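Uncharacterized protein (Chaetomium thermophilum, PDB 3LPZ) is a Get4 protein that probably binds Get5 and takes part in delivering tail-anchored proteins through the Get pathway. Local coordinates at residues R172-W177 against P187-R192; A216-N221 against R237-L242. All coordinates share one frame; numbering follows the deposited sequence. Where two conformers were deposited one is given.

Interaction 1 of 2, residues R172-W177 against P187-R192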
ATOM      1  N   ARG A 172      -5.634   2.794  11.339  1.00 17.84           N
ATOM      2  CA  ARG A 172      -5.025   2.705  12.695  1.00 19.01           C
ATOM      3  C   ARG A 172      -3.569   3.144  12.716  1.00 18.88           C
ATOM      4  O   ARG A 172      -3.116   3.776  13.684  1.00 19.96           O
ATOM      5  CB  ARG A 172      -5.147   1.288  13.267  1.00 20.04           C
ATOM      6  CG  ARG A 172      -6.568   0.963  13.683  1.00 23.66           C
ATOM      7  CD  ARG A 172      -6.681  -0.381  14.449  1.00 28.28           C
ATOM      8  NE  ARG A 172      -8.078  -0.834  14.499  1.00 33.28           N
ATOM      9  CZ  ARG A 172      -9.023  -0.295  15.275  1.00 35.98           C
ATOM     10  NH1 ARG A 172      -8.743   0.739  16.067  1.00 37.88           N
ATOM     11  NH2 ARG A 172     -10.261  -0.780  15.256  1.00 37.28           N
ATOM     12  N   MET A 173      -2.851   2.859  11.638  1.00 18.96           N
ATOM     13  CA  MET A 173      -1.486   3.368  11.471  1.00 19.26           C
ATOM     14  C   MET A 173      -1.492   4.902  11.350  1.00 18.70           C
ATOM     15  O   MET A 173      -0.711   5.579  12.010  1.00 18.95           O
ATOM     16  CB  MET A 173      -0.796   2.724  10.264  1.00 19.76           C
ATOM     17  CG  MET A 173       0.679   3.158  10.064  1.00 21.27           C
ATOM     18  SD  MET A 173       1.140   3.291   8.314  1.00 24.02           S
ATOM     19  CE  MET A 173       0.414   4.902   8.006  1.00 23.74           C
ATOM     20  N   GLU A 174      -2.364   5.440  10.510  1.00 17.55           N
ATOM     21  CA  GLU A 174      -2.495   6.896  10.407  1.00 18.18           C
ATOM     22  C   GLU A 174      -2.891   7.514  11.745  1.00 17.73           C
ATOM     23  O   GLU A 174      -2.420   8.596  12.078  1.00 17.88           O
ATOM     24  CB  GLU A 174      -3.471   7.349   9.303  1.00 17.14           C
ATOM     25  CG  GLU A 174      -3.152   6.919   7.829  1.00 17.69           C
ATOM     26  CD  GLU A 174      -1.855   7.448   7.254  1.00 18.88           C
ATOM     27  OE1 GLU A 174      -1.225   8.364   7.835  1.00 19.35           O
ATOM     28  OE2 GLU A 174      -1.448   6.930   6.197  1.00 19.59           O
ATOM     29  N   TYR A 175      -3.772   6.856  12.496  1.00 18.46           N
ATOM     30  CA  TYR A 175      -4.123   7.360  13.816  1.00 20.04           C
ATOM     31  C   TYR A 175      -2.902   7.353  14.766  1.00 20.57           C
ATOM     32  O   TYR A 175      -2.693   8.321  15.501  1.00 21.17           O
ATOM     33  CB  TYR A 175      -5.294   6.587  14.472  1.00 19.88           C
ATOM     34  CG  TYR A 175      -5.814   7.377  15.639  1.00 21.23           C
ATOM     35  CD1 TYR A 175      -6.631   8.479  15.418  1.00 21.38           C
ATOM     36  CD2 TYR A 175      -5.443   7.081  16.945  1.00 23.34           C
ATOM     37  CE1 TYR A 175      -7.097   9.254  16.443  1.00 23.20           C
ATOM     38  CE2 TYR A 175      -5.919   7.878  18.022  1.00 26.33           C
ATOM     39  CZ  TYR A 175      -6.737   8.973  17.736  1.00 25.89           C
ATOM     40  OH  TYR A 175      -7.232   9.785  18.730  1.00 29.28           O
ATOM     41  N   GLU A 176      -2.114   6.275  14.764  1.00 21.31           N
ATOM     42  CA  GLU A 176      -0.871   6.232  15.584  1.00 22.52           C
ATOM     43  C   GLU A 176       0.090   7.347  15.195  1.00 22.53           C
ATOM     44  O   GLU A 176       0.731   7.988  16.054  1.00 23.39           O
ATOM     45  CB  GLU A 176      -0.153   4.874  15.488  1.00 23.56           C
ATOM     46  CG  GLU A 176      -0.879   3.734  16.197  1.00 28.69           C
ATOM     47  CD  GLU A 176      -1.121   4.004  17.696  1.00 35.26           C
ATOM     48  OE1 GLU A 176      -0.164   4.378  18.419  1.00 38.53           O
ATOM     49  OE2 GLU A 176      -2.275   3.852  18.148  1.00 38.27           O
ATOM     50  N   TRP A 177       0.193   7.591  13.898  1.00 21.23           N
ATOM     51  CA  TRP A 177       1.050   8.657  13.413  1.00 21.34           C
ATOM     52  C   TRP A 177       0.536  10.029  13.860  1.00 20.70           C
ATOM     53  O   TRP A 177       1.306  10.872  14.315  1.00 20.49           O
ATOM     54  CB  TRP A 177       1.134   8.611  11.897  1.00 21.14           C
ATOM     55  CG  TRP A 177       2.415   9.078  11.296  1.00 22.73           C
ATOM     56  CD1 TRP A 177       3.501   9.624  11.944  1.00 25.67           C
ATOM     57  CD2 TRP A 177       2.754   9.026   9.910  1.00 25.39           C
ATOM     58  NE1 TRP A 177       4.497   9.923  11.027  1.00 27.56           N
ATOM     59  CE2 TRP A 177       4.068   9.552   9.774  1.00 28.25           C
ATOM     60  CE3 TRP A 177       2.065   8.597   8.759  1.00 23.52           C
ATOM     61  CZ2 TRP A 177       4.714   9.655   8.526  1.00 29.82           C
ATOM     62  CZ3 TRP A 177       2.710   8.679   7.526  1.00 26.46           C
ATOM     63  CH2 TRP A 177       4.027   9.209   7.417  1.00 27.93           C
ATOM     64  N   PRO A 187      -7.436  15.833  10.570  1.00 20.04           N
ATOM     65  CA  PRO A 187      -7.924  15.659   9.184  1.00 19.97           C
ATOM     66  C   PRO A 187      -6.827  15.301   8.184  1.00 20.54           C
ATOM     67  O   PRO A 187      -7.106  14.625   7.191  1.00 20.43           O
ATOM     68  CB  PRO A 187      -8.510  17.037   8.824  1.00 19.92           C
ATOM     69  CG  PRO A 187      -8.655  17.773  10.191  1.00 21.07           C
ATOM     70  CD  PRO A 187      -7.583  17.231  11.039  1.00 19.76           C
ATOM     71  N   LEU A 188      -5.587  15.738   8.443  1.00 20.71           N
ATOM     72  CA  LEU A 188      -4.459  15.434   7.550  1.00 20.78           C
ATOM     73  C   LEU A 188      -4.131  13.938   7.548  1.00 20.29           C
ATOM     74  O   LEU A 188      -3.837  13.365   6.513  1.00 20.06           O
ATOM     75  CB  LEU A 188      -3.218  16.243   7.934  1.00 21.10           C
ATOM     76  CG  LEU A 188      -3.068  17.699   7.447  1.00 25.15           C
ATOM     77  CD1 LEU A 188      -4.366  18.456   7.248  1.00 27.71           C
ATOM     78  CD2 LEU A 188      -2.044  18.470   8.341  1.00 26.68           C
ATOM     79  N   TYR A 189      -4.177  13.315   8.713  1.00 19.23           N
ATOM     80  CA  TYR A 189      -3.900  11.893   8.816  1.00 18.85           C
ATOM     81  C   TYR A 189      -5.074  11.085   8.348  1.00 19.33           C
ATOM     82  O   TYR A 189      -4.895  10.044   7.699  1.00 19.84           O
ATOM     83  CB  TYR A 189      -3.468  11.515  10.236  1.00 18.00           C
ATOM     84  CG  TYR A 189      -2.107  12.117  10.556  1.00 19.30           C
ATOM     85  CD1 TYR A 189      -0.929  11.484  10.139  1.00 20.14           C
ATOM     86  CD2 TYR A 189      -2.000  13.361  11.193  1.00 16.94           C
ATOM     87  CE1 TYR A 189       0.329  12.056  10.400  1.00 20.44           C
ATOM     88  CE2 TYR A 189      -0.753  13.929  11.457  1.00 20.10           C
ATOM     89  CZ  TYR A 189       0.399  13.274  11.055  1.00 20.04           C
ATOM     90  OH  TYR A 189       1.620  13.839  11.298  1.00 22.19           O
ATOM     91  N   CYS A 190      -6.278  11.582   8.604  1.00 18.99           N
ATOM     92  CA  CYS A 190      -7.455  10.917   8.070  1.00 20.52           C
ATOM     93  C   CYS A 190      -7.393  10.885   6.532  1.00 19.92           C
ATOM     94  O   CYS A 190      -7.656   9.832   5.927  1.00 20.12           O
ATOM     95  CB  CYS A 190      -8.745  11.596   8.575  1.00 20.31           C
ATOM     96  SG  CYS A 190     -10.219  10.672   8.153  1.00 25.21           S
ATOM     97  N   ALA A 191      -6.997  12.016   5.926  1.00 18.56           N
ATOM     98  CA  ALA A 191      -6.901  12.138   4.475  1.00 18.51           C
ATOM     99  C   ALA A 191      -5.886  11.174   3.883  1.00 18.71           C
ATOM    100  O   ALA A 191      -6.134  10.639   2.836  1.00 18.47           O
ATOM    101  CB  ALA A 191      -6.608  13.569   4.043  1.00 17.46           C
ATOM    102  N   ARG A 192      -4.765  10.937   4.573  1.00 19.10           N
ATOM    103  CA  ARG A 192      -3.774   9.933   4.135  1.00 19.43           C
ATOM    104  C   ARG A 192      -4.319   8.503   4.096  1.00 20.32           C
ATOM    105  O   ARG A 192      -3.769   7.664   3.373  1.00 20.91           O
ATOM    106  CB  ARG A 192      -2.495   9.995   4.990  1.00 18.44           C
ATOM    107  CG  ARG A 192      -1.759  11.352   4.879  1.00 19.48           C
ATOM    108  CD  ARG A 192      -0.393  11.318   5.620  1.00 20.52           C
ATOM    109  NE  ARG A 192       0.611  10.548   4.878  1.00 21.14           N
ATOM    110  CZ  ARG A 192       1.263  10.992   3.803  1.00 26.76           C
ATOM    111  NH1 ARG A 192       1.040  12.220   3.310  1.00 27.28           N
ATOM    112  NH2 ARG A 192       2.166  10.215   3.214  1.00 27.88           N
TER
HETATM  113  O   HOH W   1       3.161  12.730  13.283  1.00 34.62           O
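Trp177 and Tyr189 form the apolar part of this contact. CE1 of Tyr189 lies over one face of the indole, offset toward the rim and 3.7 Å from Trp177 CG; with ring planes at 56° the pair is neither a stack nor a T-shaped arrangement. The CB of Tyr189 lies against the carbonyl oxygen of Glu174. Phe152 of helix 152-159 also meets the indole edge to face.

Polar linkage across the gap is indirect. One water donates to Trp177 O at 2.8 Å and to Tyr189 OH at 2.7 Å, and the same hydroxyl is hydrogen-bonded to Asp181.

The carboxylate of Glu174, its chain bent at chi2 (-62°), rests against the aliphatic part of Arg192, with OE2 3.5 Å from Arg192 CB, and does not meet its charged end. OE1 of Glu174 stops 4.1 Å from Arg192 NE, near the guanidinium plane but beyond a salt bridge, while Arg192 NH2 pairs with Glu156. Separately, Glu174 CB lies 3.4 Å from Tyr189 O. The guanidinium stands perpendicular to the indole, with Arg192 NE 3.9 Å from Trp177 CZ3.

The axes of segments 172-177 and 187-192 approach to 8.7 Å and run roughly antiparallel, at 154°, within a helical hairpin of the alpha-solenoid made by helices 166-179 and 186-199. No direct hydrogen bond joins the two segments, and Glu174 OE2 also lies close to the like-charged Glu156. Arg192, paired with Glu156 and close to Glu174, would probably ease the repulsion between the two acids, while ring packing and a water bridge link the hairpin near its turn.

Interaction 2 of 2, residues A216-N221 against R237-L242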
ATOM      1  N   ALA A 216     -11.584   5.858  16.194  1.00 20.66           N
ATOM      2  CA  ALA A 216     -10.402   5.918  17.058  1.00 21.28           C
ATOM      3  C   ALA A 216     -10.304   7.311  17.693  1.00 21.37           C
ATOM      4  O   ALA A 216     -10.057   7.452  18.904  1.00 21.38           O
ATOM      5  CB  ALA A 216      -9.099   5.567  16.250  1.00 20.54           C
ATOM      6  N   LEU A 217     -10.509   8.336  16.870  1.00 21.32           N
ATOM      7  CA  LEU A 217     -10.466   9.715  17.339  1.00 22.05           C
ATOM      8  C   LEU A 217     -11.462   9.946  18.492  1.00 22.52           C
ATOM      9  O   LEU A 217     -11.114  10.543  19.512  1.00 23.02           O
ATOM     10  CB  LEU A 217     -10.738  10.684  16.175  1.00 20.83           C
ATOM     11  CG  LEU A 217     -10.672  12.168  16.495  1.00 21.48           C
ATOM     12  CD1 LEU A 217      -9.255  12.588  16.882  1.00 22.57           C
ATOM     13  CD2 LEU A 217     -11.133  12.970  15.262  1.00 22.51           C
ATOM     14  N   VAL A 218     -12.700   9.497  18.313  1.00 23.19           N
ATOM     15  CA  VAL A 218     -13.728   9.623  19.359  1.00 23.44           C
ATOM     16  C   VAL A 218     -13.388   8.835  20.624  1.00 24.62           C
ATOM     17  O   VAL A 218     -13.483   9.363  21.739  1.00 23.19           O
ATOM     18  CB  VAL A 218     -15.128   9.163  18.839  1.00 23.35           C
ATOM     19  CG1 VAL A 218     -16.156   9.001  19.994  1.00 23.69           C
ATOM     20  CG2 VAL A 218     -15.626  10.128  17.781  1.00 23.28           C
ATOM     21  N   GLU A 219     -12.984   7.580  20.468  1.00 25.83           N
ATOM     22  CA  GLU A 219     -12.762   6.763  21.654  0.50 27.25           C
ATOM     23  C   GLU A 219     -11.553   7.260  22.465  1.00 27.14           C
ATOM     24  O   GLU A 219     -11.545   7.123  23.694  1.00 27.38           O
ATOM     25  CB  GLU A 219     -12.717   5.254  21.313  0.50 27.79           C
ATOM     26  CG  GLU A 219     -11.355   4.633  21.279  0.50 30.54           C
ATOM     27  CD  GLU A 219     -10.769   4.448  22.657  0.50 34.97           C
ATOM     28  OE1 GLU A 219     -11.542   4.102  23.592  0.50 36.67           O
ATOM     29  OE2 GLU A 219      -9.541   4.673  22.812  0.50 35.99           O
ATOM     30  N   ASP A 220     -10.592   7.896  21.792  1.00 26.39           N
ATOM     31  CA  ASP A 220      -9.388   8.445  22.404  0.50 26.62           C
ATOM     32  C   ASP A 220      -9.599   9.868  22.950  1.00 26.74           C
ATOM     33  O   ASP A 220      -8.783  10.372  23.715  1.00 26.82           O
ATOM     34  CB  ASP A 220      -8.285   8.460  21.341  0.50 26.83           C
ATOM     35  CG  ASP A 220      -6.922   8.705  21.910  0.50 26.29           C
ATOM     36  OD1 ASP A 220      -6.602   8.077  22.932  0.50 23.70           O
ATOM     37  OD2 ASP A 220      -6.170   9.510  21.312  0.50 26.23           O
ATOM     38  N   ASN A 221     -10.678  10.525  22.515  1.00 25.12           N
ATOM     39  CA  ASN A 221     -10.947  11.904  22.888  1.00 24.59           C
ATOM     40  C   ASN A 221     -12.428  12.038  23.250  1.00 23.75           C
ATOM     41  O   ASN A 221     -13.213  12.569  22.483  1.00 23.67           O
ATOM     42  CB  ASN A 221     -10.613  12.848  21.727  1.00 24.28           C
ATOM     43  CG  ASN A 221      -9.155  12.776  21.322  1.00 26.63           C
ATOM     44  OD1 ASN A 221      -8.337  13.516  21.856  1.00 29.06           O
ATOM     45  ND2 ASN A 221      -8.815  11.867  20.396  1.00 25.79           N
ATOM     46  N   ARG A 237     -19.629  11.063  10.756  1.00 33.92           N
ATOM     47  CA  ARG A 237     -19.364  11.907  11.916  1.00 31.97           C
ATOM     48  C   ARG A 237     -18.979  13.330  11.528  1.00 30.67           C
ATOM     49  O   ARG A 237     -18.166  13.561  10.608  1.00 31.30           O
ATOM     50  CB  ARG A 237     -18.322  11.277  12.855  1.00 31.79           C
ATOM     51  CG  ARG A 237     -18.694   9.863  13.313  1.00 33.72           C
ATOM     52  CD  ARG A 237     -17.612   9.259  14.163  1.00 36.01           C
ATOM     53  NE  ARG A 237     -18.052   7.999  14.754  1.00 37.38           N
ATOM     54  CZ  ARG A 237     -17.734   6.799  14.280  1.00 36.30           C
ATOM     55  NH1 ARG A 237     -16.940   6.666  13.211  1.00 31.99           N
ATOM     56  NH2 ARG A 237     -18.215   5.728  14.883  1.00 37.99           N
ATOM     57  N   ILE A 238     -19.586  14.277  12.236  1.00 27.54           N
ATOM     58  CA  ILE A 238     -19.278  15.685  12.107  1.00 25.55           C
ATOM     59  C   ILE A 238     -18.594  16.155  13.392  1.00 24.29           C
ATOM     60  O   ILE A 238     -19.085  15.909  14.503  1.00 23.12           O
ATOM     61  CB  ILE A 238     -20.584  16.501  11.844  1.00 25.89           C
ATOM     62  CG1 ILE A 238     -21.190  16.058  10.504  1.00 26.74           C
ATOM     63  CG2 ILE A 238     -20.341  18.042  11.943  1.00 25.93           C
ATOM     64  CD1 ILE A 238     -20.282  16.389   9.205  1.00 28.60           C
ATOM     65  N   PHE A 239     -17.459  16.827  13.222  1.00 23.20           N
ATOM     66  CA  PHE A 239     -16.693  17.396  14.334  1.00 22.57           C
ATOM     67  C   PHE A 239     -16.639  18.903  14.179  1.00 23.11           C
ATOM     68  O   PHE A 239     -15.847  19.403  13.380  1.00 23.54           O
ATOM     69  CB  PHE A 239     -15.255  16.851  14.310  1.00 21.37           C
ATOM     70  CG  PHE A 239     -15.177  15.372  14.476  1.00 20.91           C
ATOM     71  CD1 PHE A 239     -15.141  14.802  15.758  1.00 20.02           C
ATOM     72  CD2 PHE A 239     -15.156  14.534  13.366  1.00 19.08           C
ATOM     73  CE1 PHE A 239     -15.092  13.427  15.924  1.00 19.71           C
ATOM     74  CE2 PHE A 239     -15.113  13.121  13.529  1.00 18.86           C
ATOM     75  CZ  PHE A 239     -15.066  12.578  14.797  1.00 19.66           C
ATOM     76  N   PRO A 240     -17.432  19.640  14.970  1.00 24.07           N
ATOM     77  CA  PRO A 240     -17.461  21.104  14.816  1.00 24.71           C
ATOM     78  C   PRO A 240     -16.098  21.756  14.911  1.00 25.13           C
ATOM     79  O   PRO A 240     -15.872  22.765  14.239  1.00 26.56           O
ATOM     80  CB  PRO A 240     -18.368  21.561  15.961  1.00 25.63           C
ATOM     81  CG  PRO A 240     -19.310  20.386  16.140  1.00 25.95           C
ATOM     82  CD  PRO A 240     -18.381  19.182  16.003  1.00 23.85           C
ATOM     83  N   SER A 241     -15.176  21.197  15.693  1.00 24.37           N
ATOM     84  CA  SER A 241     -13.862  21.837  15.844  1.00 24.62           C
ATOM     85  C   SER A 241     -12.865  21.436  14.766  1.00 24.54           C
ATOM     86  O   SER A 241     -11.731  21.906  14.784  1.00 25.07           O
ATOM     87  CB  SER A 241     -13.257  21.509  17.204  1.00 24.37           C
ATOM     88  OG  SER A 241     -13.015  20.115  17.269  1.00 25.30           O
ATOM     89  N   LEU A 242     -13.259  20.549  13.847  1.00 24.21           N
ATOM     90  CA  LEU A 242     -12.320  20.039  12.838  1.00 23.81           C
ATOM     91  C   LEU A 242     -12.952  20.159  11.437  1.00 23.83           C
ATOM     92  O   LEU A 242     -13.359  19.160  10.839  1.00 22.88           O
ATOM     93  CB  LEU A 242     -11.907  18.602  13.168  1.00 24.11           C
ATOM     94  CG  LEU A 242     -11.134  18.367  14.487  1.00 24.06           C
ATOM     95  CD1 LEU A 242     -11.068  16.878  14.838  1.00 24.61           C
ATOM     96  CD2 LEU A 242      -9.719  18.971  14.443  1.00 25.81           C
TER
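A strand-and-turn excursion between two solenoid helices folds back here onto the C-terminal end of helix 203-220, with Phe239 set against Leu217 and Val218. Leu217 CD2 sits over one face of the phenyl ring, 4.2 Å from its centroid and 19° off the normal, a CH-pi contact. Val218 CG2 instead approaches the edge, near the ring plane, 3.8 Å from Phe239 CE1. The same Leu217 methyl meets Leu242 CD1 at 3.9 Å. With CG anti to the backbone N (chi1 -178°), the Leu217 side chain reaches tip to tip toward Phe239 and Leu242.

Phe239 opens a type I beta turn that ends at Leu242, the N-cap residue of helix 243-256, placing this small cluster where strand 237-238 gives way to the next helix. An alanine at Phe239 would probably open a gap beneath Leu217 CD2 and leave Val218 CG2 without its aromatic neighbour.

Val218 CG2 also lies 4.2 Å from Arg237 CD; the guanidinium of that arginine is hydrogen-bonded to Thr214 through NH1 and salt-bridged to Glu235 through NH2. At the helix end, Asn221 ND2 donates to Leu217 O at 2.8 Å, a nearly straight bond (163°) on a carbonyl lone pair.

Overall arrangement
From the N terminus, the chain reaches helix 166-179 after the earlier helices of the solenoid, and interaction 1 closes the short connection to helix 186-199. Helix 203-220 follows, and interaction 2 then closes a longer loop that carries the two-stranded antiparallel sheet and leads into helix 243-256. The two loops come in series and neither encloses nor crosses the other. The centres of interactions 1 and 2 are nevertheless about 13 Å apart. Tyr175, on helix 166-179, connects them: its OH probably hydrogen-bonds to Asp220 OD2 at 2.8 Å, and its ring packs against Leu217. Together they tie the 166-179 hairpin, helix 203-220 and the sheet-bearing loop into one region.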